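Local coordinates for putative phenazine biosynthesis PhzC/PhzF protein (PDB 4DUN) that is of unestablished function but belongs to the PhzF family and probably acts as an isomerase, with a fold related to diaminopimelate epimerase, at residues A[8-13]-A[229-234]; A[121-126]-A[140-145]; A[134-139]-A[149-154]. One frame throughout, in Å; residues are numbered along the deposited sequence. Where two conformers were deposited one is given.

Contact 1 of 3, residues A[8-13]-A[229-234]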
loop_
_atom_site.group_PDB
_atom_site.type_symbol
_atom_site.label_atom_id
_atom_site.label_comp_id
_atom_site.label_asym_id
_atom_site.label_seq_id
_atom_site.Cartn_x
_atom_site.Cartn_y
_atom_site.Cartn_z
ATOM N N ILE A 8 -3.695 -13.071 1.117
ATOM C CA ILE A 8 -4.132 -11.876 0.390
ATOM C C ILE A 8 -5.248 -12.346 -0.522
ATOM O O ILE A 8 -5.027 -13.230 -1.348
ATOM C CB ILE A 8 -3.031 -11.126 -0.392
ATOM C CG1 ILE A 8 -1.912 -10.631 0.547
ATOM C CG2 ILE A 8 -3.681 -9.956 -1.178
ATOM C CD1 ILE A 8 -0.648 -10.105 -0.196
ATOM N N VAL A 9 -6.446 -11.789 -0.343
ATOM C CA VAL A 9 -7.654 -12.219 -1.052
ATOM C C VAL A 9 -8.330 -11.034 -1.708
ATOM O O VAL A 9 -8.486 -9.991 -1.065
ATOM C CB VAL A 9 -8.626 -12.900 -0.023
ATOM C CG1 VAL A 9 -9.987 -13.257 -0.643
ATOM C CG2 VAL A 9 -7.983 -14.127 0.630
ATOM N N ASP A 10 -8.816 -11.230 -2.950
ATOM C CA ASP A 10 -9.608 -10.227 -3.680
ATOM C C ASP A 10 -11.094 -10.539 -3.493
ATOM O O ASP A 10 -11.546 -11.600 -3.923
ATOM C CB ASP A 10 -9.228 -10.230 -5.183
ATOM C CG ASP A 10 -7.776 -9.836 -5.434
ATOM O OD1 ASP A 10 -7.147 -9.248 -4.511
ATOM O OD2 ASP A 10 -7.257 -10.153 -6.520
ATOM N N SER A 11 -11.842 -9.621 -2.859
ATOM C CA SER A 11 -13.278 -9.798 -2.593
ATOM C C SER A 11 -14.112 -9.233 -3.718
ATOM O O SER A 11 -13.735 -8.210 -4.288
ATOM C CB SER A 11 -13.671 -9.138 -1.279
ATOM O OG SER A 11 -12.960 -9.750 -0.219
ATOM N N PHE A 12 -15.262 -9.880 -4.019
ATOM C CA PHE A 12 -16.167 -9.500 -5.139
ATOM C C PHE A 12 -15.370 -9.538 -6.474
ATOM O O PHE A 12 -15.516 -8.653 -7.326
ATOM C CB PHE A 12 -16.811 -8.103 -4.918
ATOM C CG PHE A 12 -17.709 -8.016 -3.710
ATOM C CD1 PHE A 12 -17.258 -7.431 -2.525
ATOM C CD2 PHE A 12 -19.015 -8.502 -3.758
ATOM C CE1 PHE A 12 -18.096 -7.349 -1.400
ATOM C CE2 PHE A 12 -19.859 -8.399 -2.642
ATOM C CZ PHE A 12 -19.394 -7.834 -1.469
ATOM N N ALA A 13 -14.485 -10.533 -6.607
ATOM C CA ALA A 13 -13.630 -10.675 -7.783
ATOM C C ALA A 13 -13.846 -12.014 -8.424
ATOM O O ALA A 13 -13.819 -13.031 -7.729
ATOM C CB ALA A 13 -12.164 -10.510 -7.407
ATOM N N SER A 229 -15.029 0.578 -10.715
ATOM C CA SER A 229 -13.734 1.078 -10.265
ATOM C C SER A 229 -12.680 0.533 -11.238
ATOM O O SER A 229 -13.011 -0.347 -12.042
ATOM C CB SER A 229 -13.458 0.591 -8.839
ATOM O OG SER A 229 -13.540 -0.829 -8.814
ATOM N N ASN A 230 -11.428 0.989 -11.124
ATOM C CA ASN A 230 -10.292 0.519 -11.930
ATOM C C ASN A 230 -10.204 -1.017 -11.853
ATOM O O ASN A 230 -10.172 -1.687 -12.882
ATOM C CB ASN A 230 -8.990 1.169 -11.408
ATOM C CG ASN A 230 -7.741 0.830 -12.187
ATOM O OD1 ASN A 230 -7.766 0.590 -13.404
ATOM N ND2 ASN A 230 -6.610 0.819 -11.496
ATOM N N ARG A 231 -10.252 -1.565 -10.625
ATOM C CA ARG A 231 -10.193 -3.009 -10.394
ATOM C C ARG A 231 -11.511 -3.685 -10.799
ATOM O O ARG A 231 -11.481 -4.727 -11.461
ATOM C CB ARG A 231 -9.839 -3.303 -8.930
ATOM C CG ARG A 231 -8.402 -2.855 -8.566
ATOM C CD ARG A 231 -8.086 -3.119 -7.100
ATOM N NE ARG A 231 -8.164 -4.545 -6.783
ATOM C CZ ARG A 231 -7.129 -5.374 -6.692
ATOM N NH1 ARG A 231 -5.888 -4.924 -6.858
ATOM N NH2 ARG A 231 -7.322 -6.654 -6.417
ATOM N N GLY A 232 -12.627 -3.062 -10.429
ATOM C CA GLY A 232 -13.975 -3.506 -10.770
ATOM C C GLY A 232 -14.514 -4.597 -9.881
ATOM O O GLY A 232 -13.775 -5.468 -9.416
ATOM N N GLY A 233 -15.811 -4.544 -9.640
ATOM C CA GLY A 233 -16.463 -5.554 -8.821
ATOM C C GLY A 233 -17.800 -5.977 -9.371
ATOM O O GLY A 233 -18.438 -5.224 -10.102
ATOM N N ILE A 234 -18.192 -7.211 -9.056
ATOM C CA ILE A 234 -19.487 -7.767 -9.428
ATOM C C ILE A 234 -20.188 -8.140 -8.137
ATOM O O ILE A 234 -19.600 -8.814 -7.288
ATOM C CB ILE A 234 -19.370 -8.963 -10.411
ATOM C CG1 ILE A 234 -18.718 -8.532 -11.771
ATOM C CG2 ILE A 234 -20.735 -9.646 -10.608
ATOM C CD1 ILE A 234 -19.597 -7.550 -12.691
HETATM O O HOH W 1 -14.799 -8.557 -10.261
#
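One salt bridge, one weak backbone bond and a shared water join the end of strand 8-11 to the turn that leads into strand 233-239. In the salt bridge, D10 OD1 lies 3.2 Å from R231 NH2, at the edge of the guanidinium and near its plane. NH2 alone meets the carboxylate, OD1 being the nearer oxygen, and with the planes 77° apart this is not the side-by-side, two-bond pairing. The arginine chain bends at chi3 (61°) to bring its tip there, and its NE and NH2 also bond to the carbonyls of G19 and K18. D10 OD2 accepts from the backbone N of F17. R231 NH2 also forms a salt bridge with E42 of the second subunit, whose carboxylate comes close to that of D10, so R231 probably offsets two acids at the subunit interface.

In the backbone, F12 O receives a weak hydrogen bond from I234 N at 3.5 Å and a CA-H...O contact from G233 CA at 3.6 Å. Water 1 donates to the same oxygen at 3.0 Å and, weakly, to G232 O.

Within the turn, S229 OG accepts from G232 N at 2.9 Å, closing an ST motif, and also bonds to P201 O. The F12 side chain lies about 5 Å from a bound sulfate, probably from the crystallisation liquor, and about 11 Å from predicted active-site E47, in the DapF-like fold of the PhzF family.

Contact 2 of 3, residues A[121-126]-A[140-145]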
loop_
_atom_site.group_PDB
_atom_site.type_symbol
_atom_site.label_atom_id
_atom_site.label_comp_id
_atom_site.label_asym_id
_atom_site.label_seq_id
_atom_site.Cartn_x
_atom_site.Cartn_y
_atom_site.Cartn_z
ATOM N N PRO A 121 -33.367 5.064 -0.157
ATOM C CA PRO A 121 -32.948 6.450 0.089
ATOM C C PRO A 121 -34.063 7.413 -0.265
ATOM O O PRO A 121 -35.012 7.021 -0.950
ATOM C CB PRO A 121 -31.743 6.627 -0.839
ATOM C CG PRO A 121 -32.043 5.722 -2.012
ATOM C CD PRO A 121 -32.757 4.529 -1.406
ATOM N N ILE A 122 -33.937 8.657 0.191
ATOM C CA ILE A 122 -34.941 9.689 -0.026
ATOM C C ILE A 122 -34.423 10.702 -1.038
ATOM O O ILE A 122 -33.283 11.179 -0.901
ATOM C CB ILE A 122 -35.327 10.371 1.324
ATOM C CG1 ILE A 122 -36.092 9.371 2.242
ATOM C CG2 ILE A 122 -36.149 11.669 1.080
ATOM C CD1 ILE A 122 -36.529 9.924 3.576
ATOM N N GLU A 123 -35.284 11.074 -2.016
ATOM C CA GLU A 123 -34.964 12.087 -3.020
ATOM C C GLU A 123 -34.806 13.454 -2.362
ATOM O O GLU A 123 -35.640 13.840 -1.548
ATOM C CB GLU A 123 -36.050 12.143 -4.109
ATOM C CG GLU A 123 -35.684 12.992 -5.318
ATOM C CD GLU A 123 -36.647 12.922 -6.487
ATOM O OE1 GLU A 123 -37.801 12.469 -6.301
ATOM O OE2 GLU A 123 -36.250 13.352 -7.591
ATOM N N ILE A 124 -33.735 14.182 -2.702
ATOM C CA ILE A 124 -33.513 15.517 -2.133
ATOM C C ILE A 124 -33.196 16.509 -3.256
ATOM O O ILE A 124 -32.946 16.111 -4.397
ATOM C CB ILE A 124 -32.399 15.548 -1.039
ATOM C CG1 ILE A 124 -31.012 15.092 -1.601
ATOM C CG2 ILE A 124 -32.810 14.770 0.227
ATOM C CD1 ILE A 124 -29.764 15.542 -0.800
ATOM N N GLU A 125 -33.181 17.789 -2.908
ATOM C CA GLU A 125 -32.786 18.881 -3.778
ATOM C C GLU A 125 -31.526 19.480 -3.192
ATOM O O GLU A 125 -31.533 19.888 -2.030
ATOM C CB GLU A 125 -33.898 19.934 -3.896
ATOM C CG GLU A 125 -34.984 19.577 -4.891
ATOM C CD GLU A 125 -36.277 20.357 -4.750
ATOM O OE1 GLU A 125 -37.300 19.893 -5.306
ATOM O OE2 GLU A 125 -36.280 21.413 -4.071
ATOM N N LEU A 126 -30.433 19.492 -3.960
ATOM C CA LEU A 126 -29.189 20.096 -3.486
ATOM C C LEU A 126 -29.277 21.605 -3.571
ATOM O O LEU A 126 -29.871 22.130 -4.516
ATOM C CB LEU A 126 -27.978 19.625 -4.308
ATOM C CG LEU A 126 -27.618 18.149 -4.259
ATOM C CD1 LEU A 126 -26.503 17.860 -5.214
ATOM C CD2 LEU A 126 -27.206 17.710 -2.854
ATOM N N ASP A 140 -31.159 12.825 -11.037
ATOM C CA ASP A 140 -31.801 12.870 -9.717
ATOM C C ASP A 140 -30.746 12.752 -8.615
ATOM O O ASP A 140 -29.632 12.269 -8.852
ATOM C CB ASP A 140 -32.837 11.727 -9.579
ATOM C CG ASP A 140 -34.102 11.896 -10.409
ATOM O OD1 ASP A 140 -34.901 12.809 -10.097
ATOM O OD2 ASP A 140 -34.310 11.093 -11.349
ATOM N N VAL A 141 -31.106 13.186 -7.403
ATOM C CA VAL A 141 -30.232 13.141 -6.223
ATOM C C VAL A 141 -31.002 12.460 -5.083
ATOM O O VAL A 141 -32.133 12.853 -4.802
ATOM C CB VAL A 141 -29.723 14.559 -5.811
ATOM C CG1 VAL A 141 -28.822 14.481 -4.586
ATOM C CG2 VAL A 141 -28.988 15.253 -6.959
ATOM N N TYR A 142 -30.396 11.438 -4.445
ATOM C CA TYR A 142 -30.995 10.709 -3.318
ATOM C C TYR A 142 -30.056 10.768 -2.120
ATOM O O TYR A 142 -28.846 10.999 -2.271
ATOM C CB TYR A 142 -31.344 9.256 -3.688
ATOM C CG TYR A 142 -32.553 9.169 -4.591
ATOM C CD1 TYR A 142 -32.452 9.444 -5.958
ATOM C CD2 TYR A 142 -33.801 8.815 -4.085
ATOM C CE1 TYR A 142 -33.574 9.411 -6.785
ATOM C CE2 TYR A 142 -34.924 8.755 -4.909
ATOM C CZ TYR A 142 -34.806 9.057 -6.257
ATOM O OH TYR A 142 -35.911 8.991 -7.072
ATOM N N SER A 143 -30.620 10.610 -0.922
ATOM C CA SER A 143 -29.835 10.777 0.288
ATOM C C SER A 143 -30.043 9.666 1.282
ATOM O O SER A 143 -31.166 9.204 1.489
ATOM C CB SER A 143 -30.189 12.117 0.939
ATOM O OG SER A 143 -29.477 12.381 2.140
ATOM N N SER A 144 -28.940 9.237 1.918
ATOM C CA SER A 144 -28.879 8.233 2.993
ATOM C C SER A 144 -27.578 8.501 3.756
ATOM O O SER A 144 -27.222 9.671 3.907
ATOM C CB SER A 144 -28.958 6.815 2.428
ATOM O OG SER A 144 -28.970 5.826 3.451
ATOM N N ARG A 145 -26.853 7.461 4.215
ATOM C CA ARG A 145 -25.545 7.630 4.879
ATOM C C ARG A 145 -24.611 8.333 3.856
ATOM O O ARG A 145 -23.871 9.261 4.191
ATOM C CB ARG A 145 -24.985 6.262 5.296
ATOM C CG ARG A 145 -23.593 6.332 5.929
ATOM C CD ARG A 145 -22.895 4.990 5.918
ATOM N NE ARG A 145 -22.556 4.553 4.560
ATOM C CZ ARG A 145 -22.077 3.350 4.264
ATOM N NH1 ARG A 145 -21.811 3.027 3.006
ATOM N NH2 ARG A 145 -21.844 2.466 5.226
HETATM O O HOH W 2 -33.431 14.840 -7.120
#
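The Y142 ring has E123 over one face and P121 O at its edge, in a short antiparallel ladder between strands 122-123 and 140-143. E123 CB sits 4.1 Å from the ring centroid, 27° off the normal, a CH-pi contact; CG follows toward the rim. With chi1 at -170°, CG is anti to the backbone N and the chain runs on extended across the ring, leaving the carboxylate nearly parallel to it, 9° between planes. Y142 also meets the ring of Y213 in helix 207-218, and its CB packs against P121 CB.

The ladder pairs I122 with S143 as a hydrogen-bonded pair. I122 N reaches S143 O at 3.1 Å, in the carbonyl plane on a lone pair, whereas S143 N approaches I122 O at 2.7 Å from above that carbonyl's plane. E123 and Y142 form the next, non-hydrogen-bonded pair, and I124 N then donates to V141 O.

I124 CG1 and L126 CG both pack on V141 CG1, at 3.8 and 3.9 Å, and L126 also reaches V141 CG2. The I124 branch CG1 takes the crowded position between N and carbonyl carbon, while its CG2 meets S143 CB. The hydroxyl of S143 is hydrogen-bonded to NE1 of W173.

Beyond the ring, E123 OE2 and D140 OD1 come within 2.9 Å, two acceptors whose closeness could raise the pKa of one acid. Water 2 accepts from V141 N at 2.9 Å and lies 3.0 Å from I124 O, with E123 OE2 also near it.

Contact 3 of 3, residues A[134-139]-A[149-154]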
loop_
_atom_site.group_PDB
_atom_site.type_symbol
_atom_site.label_atom_id
_atom_site.label_comp_id
_atom_site.label_asym_id
_atom_site.label_seq_id
_atom_site.Cartn_x
_atom_site.Cartn_y
_atom_site.Cartn_z
ATOM N N ILE A 134 -20.561 18.714 -6.513
ATOM C CA ILE A 134 -20.695 17.326 -6.988
ATOM C C ILE A 134 -19.955 17.032 -8.312
ATOM O O ILE A 134 -19.705 15.858 -8.604
ATOM C CB ILE A 134 -22.171 16.858 -7.058
ATOM C CG1 ILE A 134 -23.031 17.773 -7.968
ATOM C CG2 ILE A 134 -22.754 16.703 -5.631
ATOM C CD1 ILE A 134 -24.402 17.203 -8.278
ATOM N N GLY A 135 -19.609 18.069 -9.076
ATOM C CA GLY A 135 -18.844 17.936 -10.310
ATOM C C GLY A 135 -19.512 17.178 -11.437
ATOM O O GLY A 135 -18.838 16.468 -12.190
ATOM N N CYS A 136 -20.850 17.293 -11.533
ATOM C CA CYS A 136 -21.676 16.671 -12.571
ATOM C C CYS A 136 -23.076 17.254 -12.485
ATOM O O CYS A 136 -23.381 17.978 -11.533
ATOM C CB CYS A 136 -21.690 15.142 -12.436
ATOM S SG CYS A 136 -22.460 14.540 -10.909
ATOM N N VAL A 137 -23.919 16.963 -13.491
ATOM C CA VAL A 137 -25.323 17.363 -13.500
ATOM C C VAL A 137 -26.134 16.057 -13.523
ATOM O O VAL A 137 -26.372 15.471 -14.584
ATOM C CB VAL A 137 -25.741 18.365 -14.610
ATOM C CG1 VAL A 137 -27.220 18.741 -14.462
ATOM C CG2 VAL A 137 -24.875 19.625 -14.575
ATOM N N PRO A 138 -26.538 15.574 -12.337
ATOM C CA PRO A 138 -27.277 14.305 -12.281
ATOM C C PRO A 138 -28.742 14.429 -12.688
ATOM O O PRO A 138 -29.295 15.531 -12.673
ATOM C CB PRO A 138 -27.152 13.884 -10.809
ATOM C CG PRO A 138 -26.978 15.150 -10.066
ATOM C CD PRO A 138 -26.305 16.135 -10.994
ATOM N N SER A 139 -29.366 13.297 -13.068
ATOM C CA SER A 139 -30.792 13.246 -13.410
ATOM C C SER A 139 -31.613 13.452 -12.139
ATOM O O SER A 139 -32.606 14.180 -12.147
ATOM C CB SER A 139 -31.149 11.905 -14.051
ATOM O OG SER A 139 -30.200 11.519 -15.028
ATOM N N LEU A 149 -25.973 9.997 -6.568
ATOM C CA LEU A 149 -26.157 10.792 -7.785
ATOM C C LEU A 149 -26.517 9.897 -8.936
ATOM O O LEU A 149 -25.712 9.055 -9.359
ATOM C CB LEU A 149 -24.887 11.616 -8.124
ATOM C CG LEU A 149 -24.279 12.475 -6.974
ATOM C CD1 LEU A 149 -22.963 13.127 -7.402
ATOM C CD2 LEU A 149 -25.273 13.519 -6.462
ATOM N N LEU A 150 -27.751 10.039 -9.417
ATOM C CA LEU A 150 -28.206 9.259 -10.558
ATOM C C LEU A 150 -27.723 9.926 -11.834
ATOM O O LEU A 150 -28.123 11.055 -12.133
ATOM C CB LEU A 150 -29.745 9.079 -10.552
ATOM C CG LEU A 150 -30.328 8.405 -11.808
ATOM C CD1 LEU A 150 -30.000 6.900 -11.844
ATOM C CD2 LEU A 150 -31.810 8.643 -11.927
ATOM N N LEU A 151 -26.871 9.226 -12.601
ATOM C CA LEU A 151 -26.388 9.757 -13.876
ATOM C C LEU A 151 -27.222 9.173 -15.018
ATOM O O LEU A 151 -27.994 8.250 -14.789
ATOM C CB LEU A 151 -24.885 9.510 -14.059
ATOM C CG LEU A 151 -23.943 10.056 -12.949
ATOM C CD1 LEU A 151 -22.472 9.921 -13.367
ATOM C CD2 LEU A 151 -24.231 11.535 -12.604
ATOM N N ASN A 152 -27.108 9.741 -16.229
ATOM C CA ASN A 152 -27.950 9.369 -17.365
ATOM C C ASN A 152 -27.508 8.115 -18.132
ATOM O O ASN A 152 -28.265 7.640 -18.980
ATOM C CB ASN A 152 -28.072 10.553 -18.320
ATOM C CG ASN A 152 -28.989 11.625 -17.787
ATOM O OD1 ASN A 152 -30.185 11.399 -17.566
ATOM N ND2 ASN A 152 -28.458 12.815 -17.554
ATOM N N SER A 153 -26.312 7.576 -17.862
ATOM C CA SER A 153 -25.831 6.367 -18.561
ATOM C C SER A 153 -24.641 5.739 -17.850
ATOM O O SER A 153 -23.972 6.401 -17.073
ATOM C CB SER A 153 -25.402 6.710 -19.990
ATOM O OG SER A 153 -24.205 7.480 -20.004
ATOM N N GLU A 154 -24.316 4.491 -18.208
ATOM C CA GLU A 154 -23.123 3.814 -17.725
ATOM C C GLU A 154 -21.885 4.603 -18.196
ATOM O O GLU A 154 -20.958 4.799 -17.406
ATOM C CB GLU A 154 -23.101 2.367 -18.242
ATOM C CG GLU A 154 -21.827 1.632 -17.876
ATOM C CD GLU A 154 -21.826 0.164 -18.228
ATOM O OE1 GLU A 154 -21.043 -0.229 -19.117
ATOM O OE2 GLU A 154 -22.582 -0.604 -17.594
HETATM O O HOH W 3 -26.418 12.851 -15.719
#
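The loop that carries the chain from helix 128-133 to strand 140-143 lies here against the end of strand 147-150, the next strand of the antiparallel hairpin. G135, with positive phi, turns the chain out of the helix; I134, just before it, and C136, just after it, both present their side chains to L149. L149 CD1 touches both I134 CB and C136 SG, each at 3.8 Å. The sulfur is set in the crowded position (chi1 65°), where it also meets L151 CD2 at 3.9 Å and so bridges two leucines. P138 CB lies 3.3 Å from L150 O and faces L149 CB.

Polar contacts gather at S139. Its N donates to L150 O at 2.7 Å, nearly along the C=O axis. In the conformer described, its OG donates to N152 OD1 at 2.5 Å from well above the amide plane. Water 3 donates to V137 O at 2.9 Å and weakly accepts from N152 N, which also bonds to E156 OE1.

S153 is the N-cap of helix 154-159, its OG accepting from E156 N. This is a helix-to-strand loop packed beside a strand-to-helix junction, at the open end of the hairpin 140-143/147-150, away from its turn.

Overall arrangement
From the N terminus, strand 4-11 opens the largest loop, which contact 1 closes only when the chain returns at 229-234, 216 residues later. Contacts 2 and 3 are both nested inside it, about 27 and 24 Å away between centres, and neither touches contact 1. They cross each other: the chain passes 121-126, then 134-139, before 140-145 pairs back with the first and 149-154 with the second. The hairpin of strands 140-143 and 147-150 joins them, through a probable hydrogen bond between L150 N and D140 O, with L126 packed on I134. Contact 2 closes a loop holding helix 128-133, contact 3 one holding the hairpin turn, whereas contact 1 ties strand 4-11 to the turn before strand 233-239.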